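Probable glutamine-binding lipoprotein GlnH (GLNBP) (Mycobacterium tuberculosis, PDB 6H20) binds aspartate, and here asparagine, as a family 3 solute-binding lipoprotein, and probably regulates protein kinase G activity to control glutamate metabolism in mycobacteria. Local coordinates at residues Pro14-Asp19 / Arg175-Ala180; Arg32-Lys37 / Leu246-Asn251; Asn62-Arg67 / Thr75-Asp80; Arg144-Arg149 / Pro221-Val226. One frame throughout, in Å; residues are numbered along the deposited sequence.

Contact 1: Pro14-Asp19 / Arg175-Ala180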
# COMPACT_ATOMS: atom_id res chain seq x y z
N PRO A 14 18.64 7.03 18.06
CA PRO A 14 19.52 7.70 17.13
C PRO A 14 19.08 7.42 15.71
O PRO A 14 18.46 6.38 15.43
CB PRO A 14 20.89 7.07 17.42
CG PRO A 14 20.57 5.72 17.92
CD PRO A 14 19.31 5.89 18.73
N PRO A 15 19.34 8.34 14.78
CA PRO A 15 18.93 8.12 13.40
C PRO A 15 19.55 6.85 12.83
O PRO A 15 20.70 6.51 13.14
CB PRO A 15 19.44 9.37 12.67
CG PRO A 15 19.50 10.42 13.75
CD PRO A 15 19.91 9.68 14.99
N LEU A 16 18.77 6.14 12.04
CA LEU A 16 19.32 5.00 11.32
C LEU A 16 20.02 5.49 10.06
O LEU A 16 19.57 6.45 9.43
CB LEU A 16 18.20 4.04 10.93
CG LEU A 16 17.49 3.29 12.05
CD1 LEU A 16 16.28 2.54 11.51
CD2 LEU A 16 18.45 2.34 12.74
N PRO A 17 21.11 4.84 9.66
CA PRO A 17 21.75 5.24 8.41
C PRO A 17 20.90 4.81 7.23
O PRO A 17 20.17 3.81 7.30
CB PRO A 17 23.09 4.47 8.44
CG PRO A 17 22.93 3.39 9.46
CD PRO A 17 21.64 3.58 10.20
N PRO A 18 20.93 5.56 6.13
CA PRO A 18 20.30 5.06 4.90
C PRO A 18 21.08 3.85 4.42
O PRO A 18 22.31 3.89 4.29
CB PRO A 18 20.41 6.23 3.92
CG PRO A 18 21.19 7.31 4.63
CD PRO A 18 21.74 6.77 5.90
N ASP A 19 20.37 2.75 4.19
CA ASP A 19 21.00 1.47 3.87
C ASP A 19 21.07 1.30 2.36
O ASP A 19 20.04 1.26 1.68
CB ASP A 19 20.22 0.32 4.51
CG ASP A 19 20.89 -1.02 4.29
OD1 ASP A 19 22.04 -1.20 4.76
OD2 ASP A 19 20.28 -1.89 3.64
N ARG A 175 11.72 5.13 7.01
CA ARG A 175 12.32 6.31 6.39
C ARG A 175 12.40 7.49 7.36
O ARG A 175 13.39 8.23 7.38
CB ARG A 175 11.53 6.69 5.14
CG ARG A 175 11.97 7.99 4.47
CD ARG A 175 13.42 7.92 4.02
NE ARG A 175 13.88 9.16 3.40
CZ ARG A 175 14.38 10.20 4.07
NH1 ARG A 175 14.48 10.15 5.39
NH2 ARG A 175 14.78 11.28 3.41
N ILE A 176 11.36 7.69 8.18
CA ILE A 176 11.40 8.75 9.19
C ILE A 176 12.49 8.48 10.22
O ILE A 176 13.05 9.42 10.80
CB ILE A 176 10.00 8.90 9.83
CG1 ILE A 176 9.00 9.35 8.78
CG2 ILE A 176 10.04 9.87 11.01
CD1 ILE A 176 9.40 10.57 8.04
N ARG A 177 12.80 7.21 10.48
CA ARG A 177 13.87 6.88 11.43
C ARG A 177 15.26 7.26 10.91
O ARG A 177 16.22 7.17 11.68
CB ARG A 177 13.82 5.39 11.78
CG ARG A 177 12.65 5.02 12.69
CD ARG A 177 13.02 5.18 14.17
NE ARG A 177 13.94 4.13 14.59
CZ ARG A 177 15.23 4.32 14.85
NH1 ARG A 177 15.75 5.54 14.74
NH2 ARG A 177 16.00 3.30 15.21
N GLU A 178 15.39 7.66 9.65
CA GLU A 178 16.65 8.13 9.11
C GLU A 178 16.90 9.60 9.36
O GLU A 178 18.03 10.06 9.22
CB GLU A 178 16.74 7.86 7.61
CG GLU A 178 16.75 6.40 7.26
CD GLU A 178 16.64 6.14 5.77
OE1 GLU A 178 16.75 7.11 4.98
OE2 GLU A 178 16.44 4.97 5.39
N ILE A 179 15.87 10.35 9.75
CA ILE A 179 15.99 11.80 9.80
C ILE A 179 16.85 12.20 10.99
O ILE A 179 16.67 11.70 12.11
CB ILE A 179 14.60 12.46 9.84
CG1 ILE A 179 13.88 12.19 8.52
CG2 ILE A 179 14.72 13.95 10.06
CD1 ILE A 179 12.39 12.56 8.57
N ALA A 180 17.78 13.13 10.76
CA ALA A 180 18.72 13.58 11.78
C ALA A 180 18.72 15.10 11.80
O ALA A 180 18.94 15.73 10.74
CB ALA A 180 20.13 13.05 11.46

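Contact 2: Arg32-Lys37 / Leu246-Asn251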
# COMPACT_ATOMS: atom_id res chain seq x y z
N ARG A 32 7.21 -14.61 -14.47
CA ARG A 32 6.47 -14.47 -15.72
C ARG A 32 5.13 -15.19 -15.62
O ARG A 32 5.04 -16.27 -15.02
CB ARG A 32 7.33 -15.09 -16.83
CG ARG A 32 6.82 -14.87 -18.22
CD ARG A 32 7.90 -15.34 -19.21
NE ARG A 32 9.09 -14.50 -19.14
CZ ARG A 32 9.22 -13.33 -19.76
NH1 ARG A 32 8.23 -12.87 -20.52
NH2 ARG A 32 10.34 -12.63 -19.64
N PRO A 33 4.07 -14.64 -16.19
CA PRO A 33 2.77 -15.32 -16.18
C PRO A 33 2.82 -16.63 -16.96
O PRO A 33 3.71 -16.88 -17.77
CB PRO A 33 1.84 -14.33 -16.87
CG PRO A 33 2.55 -13.00 -16.75
CD PRO A 33 3.99 -13.30 -16.82
N PHE A 34 1.81 -17.47 -16.72
CA PHE A 34 1.69 -18.71 -17.47
C PHE A 34 1.36 -18.42 -18.93
O PHE A 34 0.64 -17.47 -19.25
CB PHE A 34 0.56 -19.56 -16.89
CG PHE A 34 0.83 -20.08 -15.51
CD1 PHE A 34 1.74 -21.12 -15.32
CD2 PHE A 34 0.18 -19.55 -14.42
CE1 PHE A 34 1.99 -21.61 -14.05
CE2 PHE A 34 0.43 -20.04 -13.14
CZ PHE A 34 1.33 -21.08 -12.97
N ALA A 35 1.84 -19.29 -19.81
CA ALA A 35 1.59 -19.12 -21.24
C ALA A 35 0.19 -19.55 -21.65
O ALA A 35 -0.37 -18.98 -22.58
CB ALA A 35 2.62 -19.91 -22.04
N THR A 36 -0.37 -20.57 -20.99
CA THR A 36 -1.67 -21.11 -21.38
C THR A 36 -2.74 -20.83 -20.33
O THR A 36 -2.45 -20.76 -19.12
CB THR A 36 -1.60 -22.61 -21.66
OG1 THR A 36 -1.61 -23.34 -20.43
CG2 THR A 36 -0.35 -22.96 -22.45
N LYS A 37 -3.97 -20.66 -20.80
CA LYS A 37 -5.08 -20.46 -19.87
C LYS A 37 -5.24 -21.65 -18.94
O LYS A 37 -5.52 -21.48 -17.74
CB LYS A 37 -6.37 -20.19 -20.66
CG LYS A 37 -7.60 -19.95 -19.79
CD LYS A 37 -8.82 -19.67 -20.66
CE LYS A 37 -10.02 -19.27 -19.81
NZ LYS A 37 -10.27 -20.29 -18.77
N LEU A 246 0.43 -18.70 -7.85
CA LEU A 246 -0.43 -17.53 -7.68
C LEU A 246 0.29 -16.25 -8.08
O LEU A 246 -0.35 -15.32 -8.59
CB LEU A 246 -0.90 -17.46 -6.23
CG LEU A 246 -1.94 -16.40 -5.89
CD1 LEU A 246 -3.11 -16.43 -6.85
CD2 LEU A 246 -2.42 -16.60 -4.45
N VAL A 247 1.60 -16.16 -7.87
CA VAL A 247 2.36 -15.02 -8.38
C VAL A 247 2.21 -14.90 -9.89
O VAL A 247 1.90 -13.83 -10.42
CB VAL A 247 3.85 -15.13 -7.97
CG1 VAL A 247 4.64 -13.96 -8.58
CG2 VAL A 247 3.99 -15.17 -6.46
N ARG A 248 2.46 -16.01 -10.61
CA ARG A 248 2.31 -15.98 -12.06
C ARG A 248 0.89 -15.63 -12.46
O ARG A 248 0.68 -14.86 -13.40
CB ARG A 248 2.74 -17.31 -12.68
CG ARG A 248 4.17 -17.68 -12.37
CD ARG A 248 4.56 -18.94 -13.13
NE ARG A 248 5.87 -19.45 -12.73
CZ ARG A 248 7.02 -19.01 -13.23
NH1 ARG A 248 7.03 -18.04 -14.14
NH2 ARG A 248 8.17 -19.53 -12.80
N PHE A 249 -0.11 -16.18 -11.76
CA PHE A 249 -1.50 -15.88 -12.09
C PHE A 249 -1.79 -14.39 -11.94
O PHE A 249 -2.34 -13.76 -12.85
CB PHE A 249 -2.45 -16.71 -11.21
CG PHE A 249 -3.89 -16.59 -11.63
CD1 PHE A 249 -4.67 -15.49 -11.23
CD2 PHE A 249 -4.46 -17.55 -12.46
CE1 PHE A 249 -5.98 -15.38 -11.65
CE2 PHE A 249 -5.76 -17.44 -12.88
CZ PHE A 249 -6.53 -16.35 -12.48
N VAL A 250 -1.45 -13.82 -10.78
CA VAL A 250 -1.69 -12.39 -10.56
C VAL A 250 -0.94 -11.55 -11.57
O VAL A 250 -1.45 -10.54 -12.07
CB VAL A 250 -1.34 -12.01 -9.11
CG1 VAL A 250 -1.43 -10.50 -8.92
CG2 VAL A 250 -2.28 -12.72 -8.13
N ASN A 251 0.28 -11.96 -11.93
CA ASN A 251 1.00 -11.18 -12.93
C ASN A 251 0.29 -11.23 -14.28
O ASN A 251 0.36 -10.26 -15.04
CB ASN A 251 2.46 -11.65 -13.01
CG ASN A 251 3.25 -11.19 -11.80
OD1 ASN A 251 2.82 -10.28 -11.10
ND2 ASN A 251 4.41 -11.80 -11.57

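Contact 3: Asn62-Arg67 / Thr75-Asp80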
# COMPACT_ATOMS: atom_id res chain seq x y z
N ASN A 62 -8.31 5.82 2.72
CA ASN A 62 -9.19 6.44 1.74
C ASN A 62 -8.53 6.39 0.36
O ASN A 62 -7.32 6.57 0.23
CB ASN A 62 -9.45 7.90 2.11
CG ASN A 62 -10.54 8.51 1.24
OD1 ASN A 62 -11.50 7.83 0.85
ND2 ASN A 62 -10.38 9.79 0.91
N LEU A 63 -9.35 6.16 -0.66
CA LEU A 63 -9.02 5.98 -2.07
C LEU A 63 -8.50 4.59 -2.40
O LEU A 63 -8.41 4.25 -3.58
CB LEU A 63 -8.03 7.01 -2.64
CG LEU A 63 -8.45 8.47 -2.42
CD1 LEU A 63 -7.41 9.36 -3.08
CD2 LEU A 63 -9.86 8.72 -2.97
N PHE A 64 -8.14 3.77 -1.40
CA PHE A 64 -7.50 2.48 -1.62
C PHE A 64 -8.28 1.32 -1.03
O PHE A 64 -8.58 0.36 -1.75
CB PHE A 64 -6.05 2.52 -1.09
CG PHE A 64 -5.14 3.25 -2.01
CD1 PHE A 64 -4.54 2.59 -3.07
CD2 PHE A 64 -4.98 4.62 -1.89
CE1 PHE A 64 -3.76 3.27 -3.97
CE2 PHE A 64 -4.19 5.32 -2.79
CZ PHE A 64 -3.57 4.63 -3.84
N SER A 65 -8.62 1.38 0.25
CA SER A 65 -9.52 0.38 0.84
C SER A 65 -10.16 1.07 2.04
O SER A 65 -9.47 1.41 3.01
CB SER A 65 -8.78 -0.91 1.23
OG SER A 65 -7.69 -0.69 2.12
N PHE A 66 -11.45 1.36 1.91
CA PHE A 66 -12.18 2.13 2.91
C PHE A 66 -13.65 1.78 2.75
O PHE A 66 -14.07 1.23 1.73
CB PHE A 66 -11.94 3.64 2.72
CG PHE A 66 -12.54 4.20 1.46
CD1 PHE A 66 -11.87 4.09 0.25
CD2 PHE A 66 -13.77 4.84 1.48
CE1 PHE A 66 -12.41 4.61 -0.92
CE2 PHE A 66 -14.32 5.36 0.32
CZ PHE A 66 -13.65 5.24 -0.89
N ARG A 67 -14.45 2.08 3.78
CA ARG A 67 -15.89 1.87 3.69
C ARG A 67 -16.55 3.13 3.16
O ARG A 67 -16.44 4.20 3.77
CB ARG A 67 -16.50 1.44 5.02
CG ARG A 67 -17.98 1.08 4.88
CD ARG A 67 -18.60 0.54 6.17
NE ARG A 67 -17.75 -0.42 6.87
CZ ARG A 67 -17.62 -1.70 6.54
NH1 ARG A 67 -18.27 -2.19 5.49
NH2 ARG A 67 -16.83 -2.48 7.25
N THR A 75 -14.42 -0.33 -0.65
CA THR A 75 -14.12 0.11 -2.00
C THR A 75 -12.77 0.81 -2.01
O THR A 75 -12.15 1.01 -0.96
CB THR A 75 -15.26 0.98 -2.55
OG1 THR A 75 -15.10 1.15 -3.97
CG2 THR A 75 -15.31 2.33 -1.85
N GLY A 76 -12.34 1.19 -3.20
CA GLY A 76 -11.05 1.83 -3.38
C GLY A 76 -10.24 1.18 -4.48
O GLY A 76 -10.60 0.13 -5.02
N PHE A 77 -9.11 1.82 -4.79
CA PHE A 77 -8.22 1.32 -5.85
C PHE A 77 -7.73 -0.10 -5.56
O PHE A 77 -7.73 -0.95 -6.46
CB PHE A 77 -7.03 2.28 -5.99
CG PHE A 77 -6.12 1.98 -7.16
CD1 PHE A 77 -5.01 1.18 -6.99
CD2 PHE A 77 -6.36 2.54 -8.40
CE1 PHE A 77 -4.16 0.91 -8.04
CE2 PHE A 77 -5.51 2.27 -9.48
CZ PHE A 77 -4.40 1.45 -9.27
N ASP A 78 -7.30 -0.37 -4.32
CA ASP A 78 -6.81 -1.70 -3.98
C ASP A 78 -7.93 -2.74 -4.02
O ASP A 78 -7.71 -3.87 -4.48
CB ASP A 78 -6.15 -1.69 -2.60
CG ASP A 78 -4.71 -1.22 -2.63
OD1 ASP A 78 -4.06 -1.24 -3.70
OD2 ASP A 78 -4.21 -0.88 -1.53
N VAL A 79 -9.12 -2.38 -3.55
CA VAL A 79 -10.27 -3.27 -3.66
C VAL A 79 -10.52 -3.64 -5.12
O VAL A 79 -10.77 -4.81 -5.46
CB VAL A 79 -11.51 -2.60 -3.03
CG1 VAL A 79 -12.73 -3.46 -3.24
CG2 VAL A 79 -11.25 -2.34 -1.56
N ASP A 80 -10.44 -2.65 -6.01
CA ASP A 80 -10.71 -2.89 -7.42
C ASP A 80 -9.62 -3.73 -8.07
O ASP A 80 -9.93 -4.59 -8.90
CB ASP A 80 -10.93 -1.55 -8.14
CG ASP A 80 -12.27 -0.93 -7.82
OD1 ASP A 80 -13.16 -1.62 -7.27
OD2 ASP A 80 -12.44 0.27 -8.12
O HOH W 1 -5.07 -0.13 0.99

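Contact 4: Arg144-Arg149 / Pro221-Val226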
# COMPACT_ATOMS: atom_id res chain seq x y z
N ARG A 144 6.05 11.28 0.84
CA ARG A 144 6.14 12.74 0.96
C ARG A 144 5.63 13.16 2.35
O ARG A 144 5.51 12.33 3.26
CB ARG A 144 5.42 13.44 -0.20
CG ARG A 144 6.04 13.11 -1.57
CD ARG A 144 5.43 13.93 -2.69
NE ARG A 144 5.78 15.34 -2.56
CZ ARG A 144 5.21 16.31 -3.26
NH1 ARG A 144 4.26 16.02 -4.15
NH2 ARG A 144 5.58 17.58 -3.09
N ILE A 145 5.32 14.44 2.50
CA ILE A 145 4.92 15.03 3.78
C ILE A 145 3.55 15.68 3.63
O ILE A 145 3.28 16.36 2.63
CB ILE A 145 5.96 16.07 4.24
CG1 ILE A 145 7.35 15.44 4.41
CG2 ILE A 145 5.51 16.75 5.53
CD1 ILE A 145 8.48 16.46 4.55
N LEU A 146 2.70 15.51 4.64
CA LEU A 146 1.39 16.15 4.71
C LEU A 146 1.36 17.06 5.93
O LEU A 146 1.67 16.63 7.05
CB LEU A 146 0.29 15.08 4.84
CG LEU A 146 -1.15 15.57 4.97
CD1 LEU A 146 -1.65 16.03 3.63
CD2 LEU A 146 -2.04 14.44 5.51
N ALA A 147 0.99 18.32 5.73
CA ALA A 147 0.93 19.27 6.84
C ALA A 147 -0.22 20.23 6.61
O ALA A 147 -0.70 20.37 5.47
CB ALA A 147 2.25 20.04 6.97
N PRO A 148 -0.69 20.91 7.64
CA PRO A 148 -1.72 21.94 7.42
C PRO A 148 -1.19 23.06 6.54
O PRO A 148 0.01 23.35 6.51
CB PRO A 148 -2.02 22.45 8.84
CG PRO A 148 -1.58 21.31 9.75
CD PRO A 148 -0.39 20.73 9.08
N ARG A 149 -2.12 23.72 5.84
CA ARG A 149 -1.72 24.76 4.88
C ARG A 149 -0.96 25.91 5.52
O ARG A 149 -0.15 26.57 4.85
CB ARG A 149 -2.94 25.27 4.12
CG ARG A 149 -3.32 24.39 2.95
CD ARG A 149 -4.76 24.60 2.53
NE ARG A 149 -5.04 23.79 1.36
CZ ARG A 149 -4.69 24.14 0.13
NH1 ARG A 149 -4.08 25.30 -0.09
NH2 ARG A 149 -4.95 23.32 -0.87
N PRO A 221 -9.33 19.07 3.16
CA PRO A 221 -8.63 19.94 2.20
C PRO A 221 -7.87 21.10 2.83
O PRO A 221 -7.20 21.85 2.10
CB PRO A 221 -9.75 20.43 1.28
CG PRO A 221 -10.90 19.52 1.54
CD PRO A 221 -10.78 19.05 2.94
N TYR A 222 -7.93 21.26 4.15
CA TYR A 222 -7.05 22.19 4.84
C TYR A 222 -5.60 21.71 4.83
O TYR A 222 -4.68 22.49 5.07
CB TYR A 222 -7.61 22.39 6.26
CG TYR A 222 -6.71 23.04 7.30
CD1 TYR A 222 -6.11 24.28 7.07
CD2 TYR A 222 -6.51 22.43 8.54
CE1 TYR A 222 -5.31 24.88 8.04
CE2 TYR A 222 -5.72 23.02 9.50
CZ TYR A 222 -5.12 24.23 9.26
OH TYR A 222 -4.33 24.80 10.25
N LEU A 223 -5.37 20.43 4.53
CA LEU A 223 -4.02 19.89 4.47
C LEU A 223 -3.49 19.93 3.05
O LEU A 223 -4.25 19.94 2.07
CB LEU A 223 -4.01 18.45 4.99
CG LEU A 223 -4.79 18.24 6.28
CD1 LEU A 223 -4.69 16.77 6.66
CD2 LEU A 223 -4.23 19.10 7.40
N HIS A 224 -2.16 19.94 2.93
CA HIS A 224 -1.51 19.88 1.63
C HIS A 224 -0.25 19.03 1.70
O HIS A 224 0.33 18.82 2.77
CB HIS A 224 -1.24 21.28 1.01
CG HIS A 224 -0.23 22.11 1.75
ND1 HIS A 224 0.22 23.32 1.25
CD2 HIS A 224 0.41 21.93 2.93
CE1 HIS A 224 1.10 23.84 2.09
NE2 HIS A 224 1.23 23.02 3.12
N ILE A 225 0.19 18.56 0.53
CA ILE A 225 1.35 17.70 0.41
C ILE A 225 2.54 18.54 -0.01
O ILE A 225 2.45 19.34 -0.96
CB ILE A 225 1.09 16.58 -0.61
CG1 ILE A 225 -0.04 15.66 -0.11
CG2 ILE A 225 2.36 15.77 -0.86
CD1 ILE A 225 -0.56 14.68 -1.17
N VAL A 226 3.66 18.37 0.69
CA VAL A 226 4.85 19.18 0.50
C VAL A 226 6.07 18.27 0.48
O VAL A 226 6.02 17.09 0.84
CB VAL A 226 5.01 20.26 1.60
CG1 VAL A 226 3.79 21.18 1.63
CG2 VAL A 226 5.21 19.61 2.96
O HOH W 2 4.27 20.05 -3.18
O HOH W 3 -5.66 20.66 -0.11

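Contact 1: Pro14-Asp19 / Arg175-Ala180
Two hydrogen bonds fix the proline-rich strap Pro14-Asp19 to the type I beta turn Ile176-Ile179. The backbone N of Leu16 donates to Arg177 O at 2.8 Å, nearly straight at 168°. In return Arg177 NH1 donates to Pro14 O at 2.9 Å; this oxygen lies in the guanidinium plane, whereas NH1 stands above the plane of the carbonyl. Residues 14-18 keep the extended backbone angles of a polyproline II segment, and Pro14 O and Pro17 O accept from different arginines, Arg177 and Arg174.

Weaker CA-H...O contacts run alongside, Pro15 CA to Arg177 O at 3.3 Å and Glu178 CA to Leu16 O at 3.4 Å. Leu16 lays its CG over one face of the Arg177 guanidinium, 3.4 Å above the plane and towards the rim. The arginine reaches this place because its chain bends at chi2 and chi3. The apolar pair is Pro15 CG and Ala180 CB at 3.5 Å.

Glu178 OE2 has a salt bridge to Arg174 of helix 171-176. The strap thus lies on the surface against the turn 176-179, next to that helix, while Arg177 and Ile176 also touch Ile185 of strand 184-188.

Contact 2: Arg32-Lys37 / Leu246-Asn251
The Phe34 ring takes the aliphatic part of Arg248 over one face, and the guanidinium of that same arginine takes Arg32 O at its edge. CB of Arg248 lies 3.6 Å above the ring plane, displaced towards the rim, and its direction from the Phe34 centroid is only 26° off the ring normal, which identifies a CH-pi contact. Further out the arginine chain crosses the phenylalanine at about a right angle, with Arg248 CD 3.8 Å from Phe34 CE1. Ring and guanidinium planes are inclined by 55°, so the charged group itself is not stacked on the ring.

The polar link is one hydrogen bond, Arg248 NH1 to Arg32 O at 2.8 Å. It is somewhat bent, 155° at the hydrogen, but lies on a carbonyl lone pair and close to the guanidinium plane. The chain of Arg248, extended from CG to NE, passes the same oxygen, with CG 3.1 Å from Arg32 O. Beside it Pro33 CA makes a CA-H...O contact with Arg248 O at 3.5 Å, and Pro33 CG rests 4.0 Å from Asn251 CB.

Both arginines reach the C-terminal residue: Asp287 OD2 forms a salt bridge with Arg248 NH1, and Asp287 OXT one with Arg32 NE, which would temper the repulsion between the two positive charges. Asn251 is held separately by Thr136 N, Leu31 O and Ser30 OG. The contact thereby fastens the loop between strand 29-30 and helix 37-43 onto helix 244-259, with Phe34 also touching Ala40 and Ala43 of helix 37-43.

Contact 3: Asn62-Arg67 / Thr75-Asp80
A short antiparallel hairpin, strands 66-67 and 74-75, runs straight into the N terminus of helix 77-90. Just upstream is a classic beta bulge at Phe64 and Ser65, outside the Phe66-Thr75 pairing. Phe66 and Thr75 form a hydrogen-bonded pair: Phe66 N donates to Thr75 O at 3.0 Å and Thr75 N to Phe66 O at 2.9 Å, each nearly along the C=O axis.

At the helix start, first-turn N-H groups find acceptors earlier in the chain, at Leu63 and Phe64. Phe77 N gives a nearly straight bond (173°) to Leu63 O at 2.8 Å. Phe64 O accepts two weak bonds, from Asp78 N and Val79 N. At the backbone angles of Gly76, the N-cap residue (phi 130°, psi 173°), a CB would jam against the preceding carbonyl O; its CA makes a CA-H...O contact of 3.3 Å with Phe64 O.

In the buried Asp78 carboxylate, Tyr138 OH bonds OD1, while OD2 accepts from Thr121 N and, at 2.8 Å, from a water that also donates to Ser65 OG at 2.9 Å; OG further bonds Asp58 O. Thr121 belongs to the asparagine pocket, so Asp78 probably acts in the second shell, helping to position its backbone.

Each face of the Phe66 ring has an atom over it: Asn62 OD1 at the centre and, opposite, Thr75 CG2 3.5 Å above the plane, towards the rim.

Contact 4: Arg144-Arg149 / Pro221-Val226
The Arg149 side chain, extended from CG to NE, runs along the loop residues Pro221 and Tyr222 just before strand 223-226. Its CB is 3.4 Å from Tyr222 O, CG closes to 3.2 Å from that oxygen, and CD lies 3.3 Å from it. NE then donates to Pro221 O at 3.0 Å, near the guanidinium plane, CZ is carried past that oxygen, and at the tip NH2 donates to a water in the same plane. This water gives its own hydrogens to Pro221 O and Leu223 O, so Pro221 O is gripped twice. The backbone of Arg149 adds a bond from its N to Tyr222 O at 2.9 Å.

The antiparallel ladder, part of the mixed sheet of this solute-binding fold, has its strand axes at 145°. Ile145-Val226 and Ala147-His224 are hydrogen-bonded pairs, each with two bonds; the shortest is Val226 N to Ile145 O at 2.8 Å. Leu146-Ile225 and Pro148-Leu223 are non-hydrogen-bonded pairs.

The His224 ring is sandwiched, Val226 CG1 over one face and Arg149 CA over the other, the latter 15° off the normal from the centroid. Ile225 CG2 sits 3.6 Å above the Arg144 guanidinium, whose NH2 bonds Gly227 O and a water shared with Ile225 O. Leu146 CD1 meets Leu223 CB at 3.6 Å.

Strand 139-148 thus lies between strands 223-226 and 205-207, while Leu146 and Ile225 pack on helix 210-219 and Leu223 on helix 191-199.

Overall arrangement
From the N terminus, 14-19 opens contact 1 and 32-37 opens contact 2 before either closes. Contact 3 opens and closes locally between 62 and 80, within the spans of both. Residues 144-149 then open contact 4; the chain returns to close contact 1 at 175-180, contact 4 at 221-226 and finally contact 2 at 246-251. Contact 1 therefore crosses contacts 2 and 4, while contact 4 lies wholly within contact 2. The two long closures tie N-terminal loops to the turn 176-179 and to helix 244-259, with centres about 38 Å apart. Contacts 3 and 4 are in series; contact 3 joins a hairpin to helix 77-90 and lies closest to the bound asparagine, and contact 4 pairs strands 139-148 and 223-226.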